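PDB 6EXS: peptide ABC transporter permease from Staphylococcus hominis, which probably carries small peptides across the membrane as a POT family transporter, and binds a thioalcohol-conjugated peptide that is a precursor of human body odour. Local coordinates for residues M43-H48 and H171-R176; M35-I40 and I164-L169; L345-I350 and G409-S414. All coordinates share one frame; numbering follows the deposited sequence.

Contacts 1 and 2 join the same two helices, 16-44 and 147-174. Their centres lie about 12 Å apart and their side chains touch. Along the chain their segments alternate: 35-40, 43-48, 164-169, 171-176. Contact 2 is buried within the helix pair, and contact 1 continues it past the C-terminal ends of both helices. Contact 3 comes later in the chain and joins helices 338-357 and 396-418. Its centre is about 23 Å from that of contact 2 and about 34 Å from that of contact 1. The bound peptide lies near contacts 2 and 3, so both helix pairs help to frame the binding region of this transporter.

Contact 1 of 3, residues M43-H48 and H171-R176; sequences MYFAIH and HFVDIR
Phe45 meets Arg176 just beyond the C-terminal ends of helices 16-44 and 147-174. The ring presents its rim to the guanidinium. CE2 of Phe45 stands over the centre of one guanidinium face, 3.4 Å above the plane of that group in Arg176. CE2 of Phe45 is 3.5 Å from both CZ and NH2 of Arg176. The two planes are 63° apart, and NH2 lies near the plane of the ring. This is a ring edge set on a guanidinium face, not a cation over an aromatic face. In Phe45, chi2 of 13° turns the ring plane close to the CA–CB bond. Val173 is a looser neighbour, with CE2 of Phe45 4.3 Å from CG1 of Val173.

The Arg176 chain bends at chi2, which folds the guanidinium back toward its own helix end. There NH2 of Arg176 donates to Val173 O at 2.7 Å, with an N-H...O angle of 145°. The donor stands above the carbonyl plane, while the oxygen lies near the guanidinium plane. The backbone N of Arg176 reaches the same Val173 O from the opposite face, at 3.1 Å. Arg176 has positive phi and closes a Schellman motif here. Outside the two segments, NE of Arg176 bonds to Gln49 OE1, and the Arg176 carbonyl takes a bond from Asn50 ND2. Phe178 also packs on Phe45 and Val173.

Two bonds therefore grip the last-turn carbonyl of Val173, and the guanidinium is fixed in rotation by partners at NE and NH2. The Phe45 ring edge lies against one face of the group so held. The positive charge probably suits the partly negative C-terminal end of the helix.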
loop_
_atom_site.group_PDB
_atom_site.type_symbol
_atom_site.label_atom_id
_atom_site.label_comp_id
_atom_site.label_asym_id
_atom_site.label_seq_id
_atom_site.Cartn_x
_atom_site.Cartn_y
_atom_site.Cartn_z
ATOM N N MET A 43 3.650 8.905 -17.203
ATOM C CA MET A 43 4.987 9.448 -16.949
ATOM C C MET A 43 6.034 9.136 -18.041
ATOM O O MET A 43 6.666 10.075 -18.537
ATOM C CB MET A 43 5.499 9.010 -15.573
ATOM C CG MET A 43 4.769 9.675 -14.435
ATOM S SD MET A 43 5.564 9.390 -12.852
ATOM C CE MET A 43 5.048 7.730 -12.508
ATOM N N TYR A 44 6.253 7.839 -18.392
ATOM C CA TYR A 44 7.314 7.510 -19.347
ATOM C C TYR A 44 6.876 7.521 -20.819
ATOM O O TYR A 44 7.757 7.550 -21.692
ATOM C CB TYR A 44 8.059 6.208 -18.988
ATOM C CG TYR A 44 7.444 4.918 -19.487
ATOM C CD1 TYR A 44 6.450 4.275 -18.763
ATOM C CD2 TYR A 44 7.935 4.284 -20.627
ATOM C CE1 TYR A 44 5.900 3.074 -19.199
ATOM C CE2 TYR A 44 7.410 3.066 -21.058
ATOM C CZ TYR A 44 6.385 2.470 -20.344
ATOM O OH TYR A 44 5.835 1.279 -20.751
ATOM N N PHE A 45 5.553 7.558 -21.115
ATOM C CA PHE A 45 5.122 7.653 -22.517
ATOM C C PHE A 45 5.579 9.016 -23.068
ATOM O O PHE A 45 5.609 10.000 -22.318
ATOM C CB PHE A 45 3.599 7.466 -22.698
ATOM C CG PHE A 45 3.036 6.052 -22.717
ATOM C CD1 PHE A 45 3.808 4.965 -22.306
ATOM C CD2 PHE A 45 1.720 5.813 -23.114
ATOM C CE1 PHE A 45 3.278 3.665 -22.311
ATOM C CE2 PHE A 45 1.196 4.513 -23.130
ATOM C CZ PHE A 45 1.980 3.449 -22.734
ATOM N N ALA A 46 5.990 9.053 -24.359
ATOM C CA ALA A 46 6.459 10.261 -25.034
ATOM C C ALA A 46 5.413 11.382 -25.041
ATOM O O ALA A 46 4.219 11.105 -24.905
ATOM C CB ALA A 46 6.876 9.925 -26.458
ATOM N N ILE A 47 5.870 12.649 -25.198
ATOM C CA ILE A 47 5.028 13.856 -25.257
ATOM C C ILE A 47 4.009 13.739 -26.404
ATOM O O ILE A 47 2.841 14.097 -26.210
ATOM C CB ILE A 47 5.875 15.164 -25.359
ATOM C CG1 ILE A 47 7.014 15.230 -24.296
ATOM C CG2 ILE A 47 4.995 16.423 -25.333
ATOM C CD1 ILE A 47 6.644 15.718 -22.897
ATOM N N HIS A 48 4.445 13.201 -27.587
ATOM C CA HIS A 48 3.569 13.010 -28.751
ATOM C C HIS A 48 2.446 11.992 -28.461
ATOM O O HIS A 48 1.419 12.012 -29.139
ATOM C CB HIS A 48 4.348 12.695 -30.052
ATOM C CG HIS A 48 5.085 11.389 -30.085
ATOM N ND1 HIS A 48 4.438 10.199 -30.383
ATOM C CD2 HIS A 48 6.410 11.141 -29.958
ATOM C CE1 HIS A 48 5.378 9.267 -30.380
ATOM N NE2 HIS A 48 6.582 9.787 -30.131
ATOM N N HIS A 171 -9.204 1.917 -21.459
ATOM C CA HIS A 171 -9.677 2.663 -22.628
ATOM C C HIS A 171 -8.979 4.018 -22.761
ATOM O O HIS A 171 -8.542 4.358 -23.856
ATOM C CB HIS A 171 -11.207 2.853 -22.593
ATOM C CG HIS A 171 -11.711 3.832 -23.613
ATOM N ND1 HIS A 171 -11.670 3.547 -24.978
ATOM C CD2 HIS A 171 -12.203 5.083 -23.444
ATOM C CE1 HIS A 171 -12.148 4.621 -25.587
ATOM N NE2 HIS A 171 -12.482 5.574 -24.711
ATOM N N PHE A 172 -8.869 4.781 -21.646
ATOM C CA PHE A 172 -8.248 6.105 -21.632
ATOM C C PHE A 172 -6.759 6.065 -21.940
ATOM O O PHE A 172 -6.257 6.988 -22.574
ATOM C CB PHE A 172 -8.540 6.831 -20.326
ATOM C CG PHE A 172 -9.987 7.209 -20.154
ATOM C CD1 PHE A 172 -10.896 6.313 -19.599
ATOM C CD2 PHE A 172 -10.438 8.470 -20.519
ATOM C CE1 PHE A 172 -12.234 6.664 -19.430
ATOM C CE2 PHE A 172 -11.775 8.827 -20.335
ATOM C CZ PHE A 172 -12.665 7.920 -19.790
ATOM N N VAL A 173 -6.064 4.979 -21.532
ATOM C CA VAL A 173 -4.649 4.738 -21.850
ATOM C C VAL A 173 -4.567 4.426 -23.357
ATOM O O VAL A 173 -3.718 4.997 -24.045
ATOM C CB VAL A 173 -4.008 3.611 -20.993
ATOM C CG1 VAL A 173 -2.500 3.530 -21.227
ATOM C CG2 VAL A 173 -4.309 3.801 -19.509
ATOM N N ASP A 174 -5.481 3.565 -23.874
ATOM C CA ASP A 174 -5.543 3.201 -25.301
ATOM C C ASP A 174 -5.712 4.416 -26.232
ATOM O O ASP A 174 -4.968 4.529 -27.201
ATOM C CB ASP A 174 -6.651 2.161 -25.559
ATOM C CG ASP A 174 -6.343 0.751 -25.083
ATOM O OD1 ASP A 174 -5.151 0.441 -24.873
ATOM O OD2 ASP A 174 -7.293 -0.061 -24.978
ATOM N N ILE A 175 -6.661 5.329 -25.930
ATOM C CA ILE A 175 -6.907 6.540 -26.730
ATOM C C ILE A 175 -5.973 7.700 -26.326
ATOM O O ILE A 175 -6.059 8.780 -26.916
ATOM C CB ILE A 175 -8.412 6.971 -26.758
ATOM C CG1 ILE A 175 -8.926 7.401 -25.358
ATOM C CG2 ILE A 175 -9.288 5.888 -27.392
ATOM C CD1 ILE A 175 -10.220 8.205 -25.341
ATOM N N ARG A 176 -5.086 7.474 -25.332
ATOM C CA ARG A 176 -4.091 8.439 -24.815
ATOM C C ARG A 176 -4.748 9.704 -24.183
ATOM O O ARG A 176 -4.179 10.797 -24.206
ATOM C CB ARG A 176 -3.020 8.805 -25.891
ATOM C CG ARG A 176 -2.319 7.616 -26.562
ATOM C CD ARG A 176 -1.328 6.922 -25.643
ATOM N NE ARG A 176 -0.534 5.915 -26.349
ATOM C CZ ARG A 176 -0.629 4.600 -26.162
ATOM N NH1 ARG A 176 0.148 3.772 -26.842
ATOM N NH2 ARG A 176 -1.482 4.106 -25.275
#

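Contact 2 of 3, residues M35-I40 and I164-L169; sequences MRAMLI and ISPIIL
Met38 of helix 16-44 lies across Leu169 of helix 147-174, the two side chains crossing at about a right angle. From CA the Met38 CB points toward the other helix. Met38 CG comes next, 4.1 Å from Leu169 CB. With chi2 at -171° the chain runs on extended, and Met38 SD settles 4.0 Å from both CB and CD2 of Leu169. The chain then bends at chi3 (88°). This brings Met38 CE to 4.2 Å from Leu169 O. The same methyl packs against Phe172 CB and Val173 CG2, in the last turn of helix 147-174. Phe178 and Phe182 of helix 178-204 touch Met38 as well.

Just before Met38, Ala37 CB meets Pro166 CB, about one turn before Leu169, at 4.2 Å. The small alanine lets the backbones come near, and Pro166 marks a kink in its helix. The contact is buried, mainly apolar, and has no hydrogen bond between the segments. The short helix segments cross at -50°, with axes 9.2 Å apart. Arg36, next to Ala37, touches the bound peptide, and the Pro166 side chain is about 6 Å from it. Such a pair of transmembrane helices, one kinked at a proline, beside the substrate cavity fits the major facilitator fold.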
loop_
_atom_site.group_PDB
_atom_site.type_symbol
_atom_site.label_atom_id
_atom_site.label_comp_id
_atom_site.label_asym_id
_atom_site.label_seq_id
_atom_site.Cartn_x
_atom_site.Cartn_y
_atom_site.Cartn_z
ATOM N N MET A 35 -5.889 5.728 -10.960
ATOM C CA MET A 35 -4.893 6.782 -11.186
ATOM C C MET A 35 -3.491 6.125 -11.229
ATOM O O MET A 35 -2.702 6.445 -12.122
ATOM C CB MET A 35 -5.006 7.826 -10.046
ATOM C CG MET A 35 -3.929 8.892 -10.012
ATOM S SD MET A 35 -2.369 8.351 -9.280
ATOM C CE MET A 35 -2.910 7.883 -7.525
ATOM N N ARG A 36 -3.212 5.204 -10.256
ATOM C CA ARG A 36 -1.961 4.445 -10.111
ATOM C C ARG A 36 -1.640 3.602 -11.357
ATOM O O ARG A 36 -0.500 3.595 -11.824
ATOM C CB ARG A 36 -2.041 3.532 -8.875
ATOM C CG ARG A 36 -1.049 3.868 -7.778
ATOM C CD ARG A 36 0.161 2.959 -7.855
ATOM N NE ARG A 36 0.159 1.908 -6.834
ATOM C CZ ARG A 36 -0.274 0.662 -7.014
ATOM N NH1 ARG A 36 -0.785 0.290 -8.182
ATOM N NH2 ARG A 36 -0.199 -0.217 -6.030
ATOM N N ALA A 37 -2.653 2.884 -11.887
ATOM C CA ALA A 37 -2.531 2.023 -13.071
ATOM C C ALA A 37 -2.116 2.816 -14.318
ATOM O O ALA A 37 -1.386 2.297 -15.149
ATOM C CB ALA A 37 -3.848 1.309 -13.335
ATOM N N MET A 38 -2.582 4.079 -14.421
ATOM C CA MET A 38 -2.325 5.019 -15.510
ATOM C C MET A 38 -1.042 5.801 -15.319
ATOM O O MET A 38 -0.386 6.114 -16.308
ATOM C CB MET A 38 -3.474 6.034 -15.617
ATOM C CG MET A 38 -4.799 5.445 -16.037
ATOM S SD MET A 38 -5.989 6.765 -16.394
ATOM C CE MET A 38 -5.646 7.045 -18.073
ATOM N N LEU A 39 -0.718 6.181 -14.064
ATOM C CA LEU A 39 0.428 7.040 -13.731
ATOM C C LEU A 39 1.759 6.589 -14.332
ATOM O O LEU A 39 2.461 7.438 -14.879
ATOM C CB LEU A 39 0.573 7.270 -12.214
ATOM C CG LEU A 39 1.303 8.564 -11.806
ATOM C CD1 LEU A 39 0.456 9.804 -12.083
ATOM C CD2 LEU A 39 1.685 8.530 -10.332
ATOM N N ILE A 40 2.098 5.286 -14.268
ATOM C CA ILE A 40 3.373 4.783 -14.797
ATOM C C ILE A 40 3.499 5.048 -16.308
ATOM O O ILE A 40 4.522 5.578 -16.731
ATOM C CB ILE A 40 3.675 3.296 -14.399
ATOM C CG1 ILE A 40 5.087 2.831 -14.886
ATOM C CG2 ILE A 40 2.563 2.301 -14.823
ATOM C CD1 ILE A 40 6.301 3.495 -14.236
ATOM N N ILE A 164 -11.773 -3.336 -10.538
ATOM C CA ILE A 164 -12.615 -2.675 -11.549
ATOM C C ILE A 164 -11.943 -1.462 -12.249
ATOM O O ILE A 164 -12.069 -1.334 -13.473
ATOM C CB ILE A 164 -14.004 -2.297 -10.934
ATOM C CG1 ILE A 164 -14.747 -3.562 -10.406
ATOM C CG2 ILE A 164 -14.890 -1.558 -11.936
ATOM C CD1 ILE A 164 -15.912 -3.300 -9.418
ATOM N N SER A 165 -11.280 -0.566 -11.488
ATOM C CA SER A 165 -10.694 0.662 -12.038
ATOM C C SER A 165 -9.672 0.453 -13.186
ATOM O O SER A 165 -9.827 1.173 -14.170
ATOM C CB SER A 165 -10.110 1.547 -10.947
ATOM O OG SER A 165 -9.117 0.898 -10.171
ATOM N N PRO A 166 -8.670 -0.481 -13.163
ATOM C CA PRO A 166 -7.786 -0.634 -14.338
ATOM C C PRO A 166 -8.557 -1.090 -15.588
ATOM O O PRO A 166 -8.259 -0.612 -16.690
ATOM C CB PRO A 166 -6.763 -1.681 -13.875
ATOM C CG PRO A 166 -6.831 -1.651 -12.370
ATOM C CD PRO A 166 -8.290 -1.451 -12.115
ATOM N N ILE A 167 -9.591 -1.954 -15.404
ATOM C CA ILE A 167 -10.468 -2.434 -16.480
ATOM C C ILE A 167 -11.186 -1.242 -17.139
ATOM O O ILE A 167 -11.226 -1.176 -18.372
ATOM C CB ILE A 167 -11.441 -3.556 -15.993
ATOM C CG1 ILE A 167 -10.662 -4.817 -15.534
ATOM C CG2 ILE A 167 -12.491 -3.923 -17.054
ATOM C CD1 ILE A 167 -11.494 -5.879 -14.731
ATOM N N ILE A 168 -11.680 -0.274 -16.329
ATOM C CA ILE A 168 -12.390 0.924 -16.823
ATOM C C ILE A 168 -11.442 1.932 -17.499
ATOM O O ILE A 168 -11.791 2.492 -18.545
ATOM C CB ILE A 168 -13.276 1.583 -15.715
ATOM C CG1 ILE A 168 -14.487 0.667 -15.380
ATOM C CG2 ILE A 168 -13.745 3.009 -16.105
ATOM C CD1 ILE A 168 -15.393 1.142 -14.285
ATOM N N LEU A 169 -10.253 2.147 -16.918
ATOM C CA LEU A 169 -9.306 3.146 -17.397
ATOM C C LEU A 169 -8.349 2.660 -18.483
ATOM O O LEU A 169 -7.648 3.490 -19.069
ATOM C CB LEU A 169 -8.559 3.770 -16.226
ATOM C CG LEU A 169 -9.479 4.588 -15.313
ATOM C CD1 LEU A 169 -8.863 4.809 -13.997
ATOM C CD2 LEU A 169 -9.864 5.916 -15.935
#

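Contact 3 of 3, residues L345-I350 and G409-S414; sequences LFAPVI and GELCLS
Two transmembrane helices of the major facilitator fold, 338-357 and 396-418, pack here through Leu411, which meets Phe346, Ala347 and Ile350. A chi1 of -60° sets CG of Leu411 beside its backbone N, and its two methyls part to reach different neighbours. CD1 of Leu411 lies 3.9 Å from CB of Phe346, while the ring of Phe346 leads away from the contact. CD2 of Leu411 comes over the backbone of Ala347, 3.8 Å from Ala347 N, and is 4.1 Å from Ala347 CB.

Ile350, one turn further on, packs against CB and CD1 of the leucine. CG1 of Ile350 sits 3.9 Å from Leu411 CB, and the two side chains cross at about a right angle. CG2 of Ile350 rests 3.7 Å from Leu411 O in van der Waals contact. The side chains that meet are apolar, and no hydrogen bond joins the two segments.

Helix 338-357 is kinked at Pro348. The short segments run at 50° to one another, with axes 10.2 Å apart. Next to Leu411, Glu410 turns to other partners. Its OE1 bonds to ND2 of Asn339, a residue of the peptide pocket, and its side chain touches Gln302, another pocket residue. A leucine seated on a proline-kinked neighbour, with the preceding residue tied to the pocket, thus belongs to the helix packing around the binding site of this POT transporter.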
loop_
_atom_site.group_PDB
_atom_site.type_symbol
_atom_site.label_atom_id
_atom_site.label_comp_id
_atom_site.label_asym_id
_atom_site.label_seq_id
_atom_site.Cartn_x
_atom_site.Cartn_y
_atom_site.Cartn_z
ATOM N N LEU A 345 -11.129 -13.976 -5.110
ATOM C CA LEU A 345 -11.549 -15.362 -5.340
ATOM C C LEU A 345 -11.019 -16.358 -4.323
ATOM O O LEU A 345 -11.744 -17.289 -3.971
ATOM C CB LEU A 345 -11.152 -15.859 -6.752
ATOM C CG LEU A 345 -11.644 -15.100 -7.983
ATOM C CD1 LEU A 345 -10.882 -15.546 -9.214
ATOM C CD2 LEU A 345 -13.141 -15.251 -8.178
ATOM N N PHE A 346 -9.753 -16.214 -3.892
ATOM C CA PHE A 346 -9.145 -17.237 -3.049
ATOM C C PHE A 346 -8.821 -16.842 -1.592
ATOM O O PHE A 346 -8.438 -17.742 -0.842
ATOM C CB PHE A 346 -7.908 -17.810 -3.755
ATOM C CG PHE A 346 -8.233 -18.300 -5.152
ATOM C CD1 PHE A 346 -9.036 -19.423 -5.347
ATOM C CD2 PHE A 346 -7.783 -17.612 -6.272
ATOM C CE1 PHE A 346 -9.363 -19.857 -6.639
ATOM C CE2 PHE A 346 -8.111 -18.049 -7.565
ATOM C CZ PHE A 346 -8.889 -19.171 -7.740
ATOM N N ALA A 347 -9.047 -15.571 -1.149
ATOM C CA ALA A 347 -8.848 -15.199 0.269
ATOM C C ALA A 347 -9.869 -15.917 1.185
ATOM O O ALA A 347 -9.430 -16.427 2.221
ATOM C CB ALA A 347 -8.910 -13.694 0.477
ATOM N N PRO A 348 -11.190 -16.041 0.828
ATOM C CA PRO A 348 -12.111 -16.802 1.700
ATOM C C PRO A 348 -11.787 -18.306 1.747
ATOM O O PRO A 348 -11.994 -18.939 2.778
ATOM C CB PRO A 348 -13.483 -16.549 1.066
ATOM C CG PRO A 348 -13.193 -16.270 -0.371
ATOM C CD PRO A 348 -11.908 -15.512 -0.358
ATOM N N VAL A 349 -11.256 -18.851 0.627
ATOM C CA VAL A 349 -10.837 -20.243 0.421
ATOM C C VAL A 349 -9.689 -20.615 1.397
ATOM O O VAL A 349 -9.850 -21.558 2.177
ATOM C CB VAL A 349 -10.476 -20.486 -1.075
ATOM C CG1 VAL A 349 -9.805 -21.842 -1.291
ATOM C CG2 VAL A 349 -11.708 -20.348 -1.966
ATOM N N ILE A 350 -8.561 -19.852 1.368
ATOM C CA ILE A 350 -7.381 -20.010 2.244
ATOM C C ILE A 350 -7.796 -19.924 3.742
ATOM O O ILE A 350 -7.308 -20.714 4.554
ATOM C CB ILE A 350 -6.244 -18.989 1.867
ATOM C CG1 ILE A 350 -5.799 -19.085 0.366
ATOM C CG2 ILE A 350 -5.030 -19.064 2.802
ATOM C CD1 ILE A 350 -5.334 -20.484 -0.215
ATOM N N GLY A 409 1.345 -16.222 -2.751
ATOM C CA GLY A 409 2.234 -15.925 -1.636
ATOM C C GLY A 409 1.646 -14.886 -0.695
ATOM O O GLY A 409 1.801 -15.000 0.524
ATOM N N GLU A 410 0.927 -13.884 -1.246
ATOM C CA GLU A 410 0.262 -12.828 -0.466
ATOM C C GLU A 410 -0.858 -13.395 0.420
ATOM O O GLU A 410 -1.061 -12.909 1.535
ATOM C CB GLU A 410 -0.294 -11.726 -1.383
ATOM C CG GLU A 410 -0.506 -10.413 -0.661
ATOM C CD GLU A 410 -0.991 -9.266 -1.519
ATOM O OE1 GLU A 410 -0.404 -9.033 -2.600
ATOM O OE2 GLU A 410 -1.904 -8.543 -1.065
ATOM N N LEU A 411 -1.562 -14.432 -0.078
ATOM C CA LEU A 411 -2.650 -15.114 0.627
ATOM C C LEU A 411 -2.139 -15.825 1.887
ATOM O O LEU A 411 -2.913 -16.013 2.827
ATOM C CB LEU A 411 -3.384 -16.103 -0.309
ATOM C CG LEU A 411 -4.046 -15.526 -1.584
ATOM C CD1 LEU A 411 -4.342 -16.618 -2.592
ATOM C CD2 LEU A 411 -5.318 -14.736 -1.261
ATOM N N CYS A 412 -0.831 -16.191 1.907
ATOM C CA CYS A 412 -0.142 -16.846 3.026
ATOM C C CYS A 412 0.316 -15.831 4.058
ATOM O O CYS A 412 0.274 -16.111 5.251
ATOM C CB CYS A 412 1.050 -17.658 2.525
ATOM S SG CYS A 412 0.649 -18.877 1.257
ATOM N N LEU A 413 0.827 -14.688 3.578
ATOM C CA LEU A 413 1.468 -13.621 4.336
ATOM C C LEU A 413 0.534 -12.560 4.936
ATOM O O LEU A 413 0.694 -12.233 6.112
ATOM C CB LEU A 413 2.510 -12.960 3.411
ATOM C CG LEU A 413 3.595 -12.132 4.059
ATOM C CD1 LEU A 413 4.963 -12.676 3.714
ATOM C CD2 LEU A 413 3.477 -10.690 3.643
ATOM N N SER A 414 -0.381 -11.979 4.123
ATOM C CA SER A 414 -1.279 -10.883 4.521
ATOM C C SER A 414 -2.189 -11.168 5.750
ATOM O O SER A 414 -2.145 -10.335 6.660
ATOM C CB SER A 414 -2.111 -10.386 3.344
ATOM O OG SER A 414 -1.628 -9.143 2.864
#